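Local atomic coordinates of outer membrane protein SusF (Bacteroides thetaiotaomicron, PDB entry 4FE9), a protein that binds starch at the bacterial cell surface through carbohydrate-binding modules, ahead of the transport of starch into the periplasm for degradation. Residues L70-N75 / A93-V98; Q168-D173 / I241-D246. All blocks are in the same frame, centred on the assembly; numbering follows the deposited sequence. Where two conformers were deposited one is given.

Contact 1: residues L70-N75 / A93-V98; sequences LTLNEN and AQLDSV
Leu72, the last residue of strand 64-72, puts one methyl group into the angle between Leu95 and Val98 of helix 92-102. Leu72 CD1 does all the touching on its side: it lies 3.7 Å from Val98 CG1 and 4.0 Å from Leu95 CD1. Seen from Leu72 CD1, those two methyls lie in directions about 95° apart, so they meet different flanks of the same carbon. Both helix side chains cross the leucine at about a right angle, and each pair touches methyl against methyl. The attraction is purely apolar.

The two helix residues stand three apart, almost one turn, and contribute differently. The Val98 side chain starts out facing the strand and uses the branch that lies opposite its own backbone N (chi1 166°). The CB of Leu95 does not face the strand directly; with CG opposite the backbone N (chi1 -179°), its CD1 branch reaches the strand. The backbones themselves stay well separated, with 8.3 Å between Leu72 CA and Val98 CA, and the side chains bridge that distance.

Just past Leu72 the chain turns away from the helix. Asn73, in a left-handed backbone conformation, hydrogen-bonds through OD1 to the main-chain N of Lys114, and Glu74 forms a salt bridge with Lys114. The end of the strand is thus held to strand 111-122 while Leu72 faces the helix. Leu95 extends the apolar cluster toward Leu113, Leu140, Val49 and Ile51, whereas Val98 is partly exposed at its margin. With the chain passing from strand 87-91 through this helix to strand 111-122, the arrangement is that of a short connecting helix packed by its apolar side onto the strands of the N-terminal domain, whose Ig-like fold is consistent with its place among E-set domains.

Contact 2: residues Q168-D173 / I241-D246; sequences QQMKKD and IKISFD
This is a buried apolar contact between two strands of one antiparallel sheet, 168-172 and 241-246, which are not direct neighbours: strand 179-186 lies between them in the sheet order of carbohydrate-binding module 1. The closest CA atoms, Met170 CA and Ser244 CA, are 8.6 Å apart, and the Met170 side chain bridges the gap between the backbones. The chain bends at the CG-SD bond (chi3 74°), and the terminal methyl comes down on the second strand. Met170 CE sits 3.9 Å from Phe245 CB and 3.8 Å from Ile243 O, so it rests on the base of one side chain and on main chain as well. The looser apolar touch is to Ile243, with 4.3 Å between Met170 CE and Ile243 CG2. The sulfur takes part too, Met170 SD lying 4.2 Å from Phe245 CB. Met170 and Phe245 cross at about a right angle. Ile243 and Phe245 turn their side chains toward Met170, while Ser244 between them points away, the usual alternation along a strand.

Around the contact, strand 153-157 closes in: Tyr153 and Ile155 both touch Met170, Ile155 also touches Ile243, and the Tyr153 ring packs edge-to-face with Phe245. On the opposite face of the sheet, Ser244 touches Ile181 of strand 179-186 and Thr253 of strand 251-256, the strands on either side of 241-246.

Both contacts are buried and apolar, and both precede the second carbohydrate-binding module, but they share no strand or helix. Contact 1 joins a helix to the end of a strand in the Ig-like part, with a partly exposed valine at its margin; contact 2 joins two strands of the first carbohydrate-binding module, all three touching residues buried. The chemistry differs: branched aliphatic methyls in contact 1; in contact 2 a methionine methyl resting on a backbone carbonyl, a phenylalanine CB and, more loosely, an isoleucine. Their centres are about 30 Å apart. Contact 1 is remote from sugar sites; Ile243 of contact 2 neighbours the glucose-binding Phe192, but a bound glucose is about 13 Å from its side chain.

Contact 1: residues L70-N75 / A93-V98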
loop_
_atom_site.group_PDB
_atom_site.type_symbol
_atom_site.label_atom_id
_atom_site.label_comp_id
_atom_site.label_asym_id
_atom_site.label_seq_id
_atom_site.Cartn_x
_atom_site.Cartn_y
_atom_site.Cartn_z
ATOM N N LEU A 70 -3.384 -21.492 24.418
ATOM C CA LEU A 70 -2.069 -20.866 24.575
ATOM C C LEU A 70 -1.790 -20.020 23.358
ATOM O O LEU A 70 -1.769 -20.524 22.240
ATOM C CB LEU A 70 -0.999 -21.934 24.727
ATOM C CG LEU A 70 0.439 -21.449 24.960
ATOM C CD1 LEU A 70 1.258 -22.478 25.698
ATOM C CD2 LEU A 70 1.072 -21.151 23.639
ATOM N N THR A 71 -1.751 -18.720 23.534
ATOM C CA THR A 71 -1.616 -17.857 22.391
ATOM C C THR A 71 -0.316 -17.055 22.449
ATOM O O THR A 71 0.267 -16.914 23.499
ATOM C CB THR A 71 -2.840 -16.927 22.222
ATOM O OG1 THR A 71 -2.818 -15.918 23.221
ATOM C CG2 THR A 71 -4.101 -17.685 22.349
ATOM N N LEU A 72 0.201 -16.667 21.286
ATOM C CA LEU A 72 1.389 -15.803 21.224
ATOM C C LEU A 72 1.017 -14.490 20.537
ATOM O O LEU A 72 0.216 -14.489 19.593
ATOM C CB LEU A 72 2.532 -16.503 20.466
ATOM C CG LEU A 72 2.912 -17.879 21.015
ATOM C CD1 LEU A 72 3.616 -18.718 19.970
ATOM C CD2 LEU A 72 3.769 -17.740 22.286
ATOM N N ASN A 73 1.406 -13.376 21.158
ATOM C CA ASN A 73 0.987 -12.062 20.695
ATOM C C ASN A 73 -0.505 -12.016 20.315
ATOM O O ASN A 73 -0.871 -11.562 19.237
ATOM C CB ASN A 73 1.867 -11.599 19.527
ATOM C CG ASN A 73 3.329 -11.392 19.939
ATOM O OD1 ASN A 73 3.701 -11.617 21.098
ATOM N ND2 ASN A 73 4.165 -11.015 18.983
ATOM N N GLU A 74 -1.338 -12.576 21.177
ATOM C CA GLU A 74 -2.795 -12.367 21.110
ATOM C C GLU A 74 -3.565 -13.238 20.106
ATOM O O GLU A 74 -4.699 -13.609 20.366
ATOM C CB GLU A 74 -3.143 -10.888 20.905
ATOM C CG GLU A 74 -4.191 -10.371 21.898
ATOM C CD GLU A 74 -3.585 -9.493 23.000
ATOM O OE1 GLU A 74 -2.659 -8.700 22.683
ATOM O OE2 GLU A 74 -4.061 -9.569 24.172
ATOM N N ASN A 75 -3.040 -13.450 18.920
ATOM C CA ASN A 75 -3.827 -14.220 17.969
ATOM C C ASN A 75 -3.145 -15.309 17.227
ATOM O O ASN A 75 -3.633 -15.731 16.200
ATOM C CB ASN A 75 -4.588 -13.318 16.992
ATOM C CG ASN A 75 -3.834 -12.059 16.650
ATOM O OD1 ASN A 75 -2.871 -12.086 15.892
ATOM N ND2 ASN A 75 -4.224 -10.954 17.274
ATOM N N ALA A 93 11.338 -25.177 16.068
ATOM C CA ALA A 93 11.098 -24.805 14.657
ATOM C C ALA A 93 9.729 -24.130 14.492
ATOM O O ALA A 93 9.580 -23.213 13.693
ATOM C CB ALA A 93 11.205 -26.024 13.765
ATOM N N GLN A 94 8.724 -24.554 15.265
ATOM C CA GLN A 94 7.390 -23.972 15.071
ATOM C C GLN A 94 7.262 -22.656 15.805
ATOM O O GLN A 94 6.539 -21.783 15.369
ATOM C CB GLN A 94 6.300 -24.916 15.529
ATOM C CG GLN A 94 6.384 -26.229 14.853
ATOM C CD GLN A 94 5.249 -27.146 15.226
ATOM O OE1 GLN A 94 5.010 -27.412 16.400
ATOM N NE2 GLN A 94 4.577 -27.686 14.220
ATOM N N LEU A 95 7.999 -22.504 16.909
ATOM C CA LEU A 95 8.049 -21.219 17.605
ATOM C C LEU A 95 8.710 -20.158 16.698
ATOM O O LEU A 95 8.214 -19.055 16.550
ATOM C CB LEU A 95 8.839 -21.352 18.904
ATOM C CG LEU A 95 8.940 -20.072 19.760
ATOM C CD1 LEU A 95 7.556 -19.543 20.157
ATOM C CD2 LEU A 95 9.765 -20.373 21.023
ATOM N N ASP A 96 9.801 -20.548 16.077
ATOM C CA ASP A 96 10.507 -19.708 15.099
ATOM C C ASP A 96 9.590 -19.341 13.928
ATOM O O ASP A 96 9.374 -18.182 13.665
ATOM C CB ASP A 96 11.780 -20.459 14.639
ATOM C CG ASP A 96 12.638 -19.652 13.643
ATOM O OD1 ASP A 96 12.693 -18.404 13.734
ATOM O OD2 ASP A 96 13.220 -20.281 12.736
ATOM N N SER A 97 8.890 -20.334 13.380
ATOM C CA SER A 97 7.875 -20.098 12.335
ATOM C C SER A 97 6.789 -19.134 12.782
ATOM O O SER A 97 6.361 -18.254 12.035
ATOM C CB SER A 97 7.235 -21.434 11.898
ATOM O OG SER A 97 8.134 -22.171 11.101
ATOM N N VAL A 98 6.268 -19.347 13.969
ATOM C CA VAL A 98 5.175 -18.523 14.409
ATOM C C VAL A 98 5.657 -17.076 14.662
ATOM O O VAL A 98 4.924 -16.112 14.420
ATOM C CB VAL A 98 4.481 -19.150 15.666
ATOM C CG1 VAL A 98 3.595 -18.154 16.321
ATOM C CG2 VAL A 98 3.660 -20.385 15.239
#

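Contact 2: residues Q168-D173 / I241-D246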
loop_
_atom_site.group_PDB
_atom_site.type_symbol
_atom_site.label_atom_id
_atom_site.label_comp_id
_atom_site.label_asym_id
_atom_site.label_seq_id
_atom_site.Cartn_x
_atom_site.Cartn_y
_atom_site.Cartn_z
ATOM N N GLN A 168 16.346 -11.190 -15.728
ATOM C CA GLN A 168 15.963 -9.796 -15.716
ATOM C C GLN A 168 16.284 -9.130 -14.385
ATOM O O GLN A 168 15.905 -9.640 -13.331
ATOM C CB GLN A 168 14.484 -9.664 -16.023
ATOM C CG GLN A 168 14.169 -9.948 -17.514
ATOM C CD GLN A 168 12.686 -9.812 -17.833
ATOM O OE1 GLN A 168 11.978 -9.037 -17.192
ATOM N NE2 GLN A 168 12.233 -10.504 -18.889
ATOM N N GLN A 169 17.002 -8.009 -14.425
ATOM C CA GLN A 169 17.438 -7.360 -13.185
ATOM C C GLN A 169 16.292 -6.646 -12.495
ATOM O O GLN A 169 15.582 -5.865 -13.113
ATOM C CB GLN A 169 18.594 -6.370 -13.416
ATOM C CG GLN A 169 19.297 -6.010 -12.118
ATOM C CD GLN A 169 20.576 -5.227 -12.332
ATOM O OE1 GLN A 169 20.825 -4.713 -13.419
ATOM N NE2 GLN A 169 21.327 -5.035 -11.268
ATOM N N MET A 170 16.218 -6.813 -11.183
ATOM C CA MET A 170 15.259 -6.076 -10.364
ATOM C C MET A 170 15.748 -4.650 -10.081
ATOM O O MET A 170 16.944 -4.439 -9.925
ATOM C CB MET A 170 15.046 -6.824 -9.041
ATOM C CG MET A 170 14.696 -8.308 -9.245
ATOM S SD MET A 170 14.041 -9.085 -7.740
ATOM C CE MET A 170 12.385 -8.379 -7.688
ATOM N N LYS A 171 14.816 -3.690 -10.052
ATOM C CA LYS A 171 15.148 -2.280 -9.735
ATOM C C LYS A 171 15.114 -2.048 -8.237
ATOM O O LYS A 171 14.098 -2.278 -7.597
ATOM C CB LYS A 171 14.153 -1.300 -10.420
ATOM C CG LYS A 171 14.254 -1.260 -11.990
ATOM C CD LYS A 171 15.637 -1.718 -12.477
ATOM C CE LYS A 171 15.813 -1.506 -13.989
ATOM N NZ LYS A 171 14.524 -1.107 -14.647
ATOM N N LYS A 172 16.205 -1.517 -7.694
ATOM C CA LYS A 172 16.232 -1.106 -6.299
ATOM C C LYS A 172 15.442 0.163 -6.090
ATOM O O LYS A 172 15.767 1.186 -6.646
ATOM C CB LYS A 172 17.670 -0.910 -5.816
ATOM C CG LYS A 172 17.780 -0.665 -4.336
ATOM C CD LYS A 172 19.048 -1.244 -3.774
ATOM C CE LYS A 172 20.178 -0.238 -3.802
ATOM N NZ LYS A 172 20.855 -0.256 -5.106
ATOM N N ASP A 173 14.401 0.090 -5.275
ATOM C CA ASP A 173 13.573 1.248 -5.003
ATOM C C ASP A 173 14.394 2.434 -4.465
ATOM O O ASP A 173 15.354 2.251 -3.699
ATOM C CB ASP A 173 12.453 0.892 -4.034
ATOM C CG ASP A 173 11.337 1.923 -4.025
ATOM O OD1 ASP A 173 11.386 2.867 -4.858
ATOM O OD2 ASP A 173 10.440 1.820 -3.158
ATOM N N ILE A 241 2.227 -7.632 -14.389
ATOM C CA ILE A 241 2.445 -7.960 -12.990
ATOM C C ILE A 241 3.626 -7.203 -12.459
ATOM O O ILE A 241 4.391 -6.614 -13.222
ATOM C CB ILE A 241 2.679 -9.475 -12.780
ATOM C CG1 ILE A 241 3.930 -9.961 -13.526
ATOM C CG2 ILE A 241 1.469 -10.263 -13.197
ATOM C CD1 ILE A 241 4.365 -11.333 -13.057
ATOM N N LYS A 242 3.697 -7.101 -11.135
ATOM C CA LYS A 242 4.853 -6.532 -10.476
ATOM C C LYS A 242 5.322 -7.474 -9.367
ATOM O O LYS A 242 4.525 -7.901 -8.539
ATOM C CB LYS A 242 4.480 -5.182 -9.873
ATOM C CG LYS A 242 5.574 -4.590 -9.008
ATOM C CD LYS A 242 5.061 -3.388 -8.249
ATOM C CE LYS A 242 5.741 -2.124 -8.720
ATOM N NZ LYS A 242 5.109 -0.914 -8.047
ATOM N N ILE A 243 6.580 -7.863 -9.422
ATOM C CA ILE A 243 7.148 -8.788 -8.474
ATOM C C ILE A 243 8.016 -7.972 -7.514
ATOM O O ILE A 243 8.790 -7.140 -7.969
ATOM C CB ILE A 243 8.052 -9.789 -9.174
ATOM C CG1 ILE A 243 7.241 -10.715 -10.067
ATOM C CG2 ILE A 243 8.819 -10.648 -8.139
ATOM C CD1 ILE A 243 8.140 -11.579 -10.942
ATOM N N SER A 244 7.696 -8.025 -6.215
ATOM C CA SER A 244 8.464 -7.263 -5.209
ATOM C C SER A 244 9.183 -8.179 -4.269
ATOM O O SER A 244 8.605 -9.176 -3.802
ATOM C CB SER A 244 7.554 -6.343 -4.414
ATOM O OG SER A 244 6.967 -5.387 -5.269
ATOM N N PHE A 245 10.399 -7.800 -3.902
ATOM C CA PHE A 245 11.252 -8.628 -3.054
ATOM C C PHE A 245 11.881 -7.732 -1.972
ATOM O O PHE A 245 12.557 -6.747 -2.292
ATOM C CB PHE A 245 12.361 -9.272 -3.898
ATOM C CG PHE A 245 13.476 -9.867 -3.084
ATOM C CD1 PHE A 245 13.201 -10.590 -1.925
ATOM C CD2 PHE A 245 14.815 -9.656 -3.444
ATOM C CE1 PHE A 245 14.210 -11.133 -1.167
ATOM C CE2 PHE A 245 15.848 -10.216 -2.698
ATOM C CZ PHE A 245 15.550 -10.920 -1.523
ATOM N N ASP A 246 11.529 -7.997 -0.713
ATOM C CA ASP A 246 12.041 -7.235 0.431
ATOM C C ASP A 246 13.204 -7.995 1.031
ATOM O O ASP A 246 13.036 -9.100 1.592
ATOM C CB ASP A 246 10.898 -7.059 1.452
ATOM C CG ASP A 246 11.314 -6.297 2.708
ATOM O OD1 ASP A 246 12.545 -6.250 3.047
ATOM O OD2 ASP A 246 10.377 -5.849 3.430
#